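Local coordinates for protein putative aldehyde dehydrogenase (Burkholderia cenocepacia, PDB 4YWE) that probably oxidises aldehydes to carboxylic acids with NAD or NADP as acceptor, as a member of the aldehyde dehydrogenase family, at residues L344-H349 and S382-Q387. Residues are numbered along the deposited sequence; the frame is centred on the assembly and turned at random.
Sequences LSDAQH and SHRLAQ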
loop_
_atom_site.group_PDB
_atom_site.type_symbol
_atom_site.label_atom_id
_atom_site.label_comp_id
_atom_site.label_asym_id
_atom_site.label_seq_id
_atom_site.Cartn_x
_atom_site.Cartn_y
_atom_site.Cartn_z
ATOM N N LEU A 344 24.907 20.674 -34.866
ATOM C CA LEU A 344 25.932 21.680 -34.605
ATOM C C LEU A 344 26.121 22.630 -35.784
ATOM O O LEU A 344 26.357 23.823 -35.593
ATOM C CB LEU A 344 27.260 21.004 -34.258
ATOM C CG LEU A 344 27.259 20.151 -32.986
ATOM C CD1 LEU A 344 28.621 19.516 -32.753
ATOM C CD2 LEU A 344 26.841 20.986 -31.783
ATOM N N SER A 345 26.014 22.101 -37.000
ATOM C CA SER A 345 26.184 22.915 -38.199
ATOM C C SER A 345 25.004 23.861 -38.396
ATOM O O SER A 345 25.182 25.011 -38.799
ATOM C CB SER A 345 26.358 22.028 -39.436
ATOM O OG SER A 345 25.195 21.259 -39.684
ATOM N N ASP A 346 23.799 23.374 -38.116
ATOM C CA ASP A 346 22.602 24.205 -38.204
ATOM C C ASP A 346 22.649 25.331 -37.179
ATOM O O ASP A 346 22.256 26.461 -37.466
ATOM C CB ASP A 346 21.338 23.367 -37.999
ATOM C CG ASP A 346 21.024 22.482 -39.188
ATOM O OD1 ASP A 346 21.468 22.809 -40.309
ATOM O OD2 ASP A 346 20.328 21.463 -39.001
ATOM N N ALA A 347 23.133 25.012 -35.983
ATOM C CA ALA A 347 23.228 25.988 -34.905
ATOM C C ALA A 347 24.246 27.074 -35.237
ATOM O O ALA A 347 24.018 28.256 -34.969
ATOM C CB ALA A 347 23.593 25.300 -33.600
ATOM N N GLN A 348 25.369 26.667 -35.822
ATOM C CA GLN A 348 26.426 27.601 -36.191
ATOM C C GLN A 348 25.977 28.515 -37.326
ATOM O O GLN A 348 26.362 29.682 -37.383
ATOM C CB GLN A 348 27.693 26.844 -36.596
ATOM N N HIS A 349 25.160 27.978 -38.226
ATOM C CA HIS A 349 24.654 28.746 -39.357
ATOM C C HIS A 349 23.638 29.785 -38.895
ATOM O O HIS A 349 23.536 30.867 -39.468
ATOM C CB HIS A 349 24.026 27.815 -40.398
ATOM C CG HIS A 349 23.550 28.518 -41.631
ATOM N ND1 HIS A 349 22.293 29.074 -41.732
ATOM C CD2 HIS A 349 24.160 28.747 -42.818
ATOM C CE1 HIS A 349 22.151 29.621 -42.927
ATOM N NE2 HIS A 349 23.269 29.436 -43.605
ATOM N N SER A 382 12.855 28.157 -29.003
ATOM C CA SER A 382 12.091 27.574 -30.099
ATOM C C SER A 382 12.989 26.942 -31.156
ATOM O O SER A 382 12.503 26.314 -32.095
ATOM C CB SER A 382 11.200 28.637 -30.746
ATOM O OG SER A 382 11.981 29.694 -31.273
ATOM N N HIS A 383 14.299 27.107 -31.004
ATOM C CA HIS A 383 15.242 26.545 -31.963
ATOM C C HIS A 383 15.291 25.023 -31.831
ATOM O O HIS A 383 15.081 24.480 -30.745
ATOM C CB HIS A 383 16.638 27.145 -31.770
ATOM C CG HIS A 383 17.587 26.834 -32.886
ATOM N ND1 HIS A 383 18.374 25.703 -32.902
ATOM C CD2 HIS A 383 17.871 27.505 -34.028
ATOM C CE1 HIS A 383 19.104 25.690 -34.003
ATOM N NE2 HIS A 383 18.818 26.773 -34.703
ATOM N N ARG A 384 15.566 24.347 -32.944
ATOM C CA ARG A 384 15.607 22.887 -32.990
ATOM C C ARG A 384 16.610 22.305 -31.990
ATOM O O ARG A 384 16.408 21.212 -31.459
ATOM C CB ARG A 384 15.940 22.418 -34.410
ATOM C CG ARG A 384 16.152 20.919 -34.556
ATOM C CD ARG A 384 16.224 20.508 -36.018
ATOM N NE ARG A 384 16.346 19.061 -36.175
ATOM C CZ ARG A 384 17.500 18.418 -36.322
ATOM N NH1 ARG A 384 18.642 19.092 -36.336
ATOM N NH2 ARG A 384 17.512 17.099 -36.455
ATOM N N LEU A 385 17.683 23.046 -31.730
ATOM C CA LEU A 385 18.703 22.612 -30.781
ATOM C C LEU A 385 18.133 22.469 -29.371
ATOM O O LEU A 385 18.578 21.624 -28.597
ATOM C CB LEU A 385 19.878 23.593 -30.776
ATOM C CG LEU A 385 21.084 23.211 -29.914
ATOM C CD1 LEU A 385 21.727 21.931 -30.427
ATOM C CD2 LEU A 385 22.099 24.341 -29.863
ATOM N N ALA A 386 17.143 23.296 -29.046
ATOM C CA ALA A 386 16.562 23.303 -27.708
ATOM C C ALA A 386 15.220 22.576 -27.657
ATOM O O ALA A 386 14.586 22.507 -26.604
ATOM C CB ALA A 386 16.400 24.735 -27.214
ATOM N N GLN A 387 14.794 22.032 -28.792
ATOM C CA GLN A 387 13.495 21.373 -28.882
ATOM C C GLN A 387 13.613 19.879 -29.172
ATOM O O GLN A 387 12.832 19.078 -28.658
ATOM C CB GLN A 387 12.636 22.045 -29.959
ATOM C CG GLN A 387 12.073 23.398 -29.551
ATOM C CD GLN A 387 10.931 23.277 -28.559
ATOM O OE1 GLN A 387 10.209 22.280 -28.548
ATOM N NE2 GLN A 387 10.763 24.292 -27.720
HETATM O O HOH W 1 19.302 21.421 -36.373
#
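His383 meets helix 334-349 with its imidazole, whose CE1 comes within 4.2 Å of Ala347 CA, while Asp346 O lies near the ring plane at its edge. His383 CG is anti to the backbone N (chi1 -168°), carrying the ring toward the helix. ND1 accepts from Leu385 N at 3.0 Å with a nearly straight N-H···N angle of 168°, the donor tilted from the ring plane, a capping bond from the N-cap position of the weakly bonded helix about 384-387; NE2 bonds Asp350 OD2, just beyond the end of helix 334-349. Arg384 comes next, its chain extended from CG to NE. Its NH1 is 3.9 Å from Asp346 OD2, a long salt bridge in which the oxygen stands well out of the guanidinium plane, with no N-H aimed at it and the two planar groups 73° apart. A water donates to Asp346 OD2 at 2.8 Å; its 2.4 Å approach to Arg384 NH1 is too short, leaving that link doubtful. Arg384 NE is paired with Glu388. On the buried side, Leu385 CD2 rests 4.1 Å from Ala347 CB, and Leu376 of strand 374-376 touches both residues. Asp346 and Asp350 both belong to a calcium site seen for this protein, with no calcium modelled there in this chain. The chemistry therefore implies a single apolar touch beside a long, out-of-plane charge pair, consistent with a mainly electrostatic influence on the carboxylate.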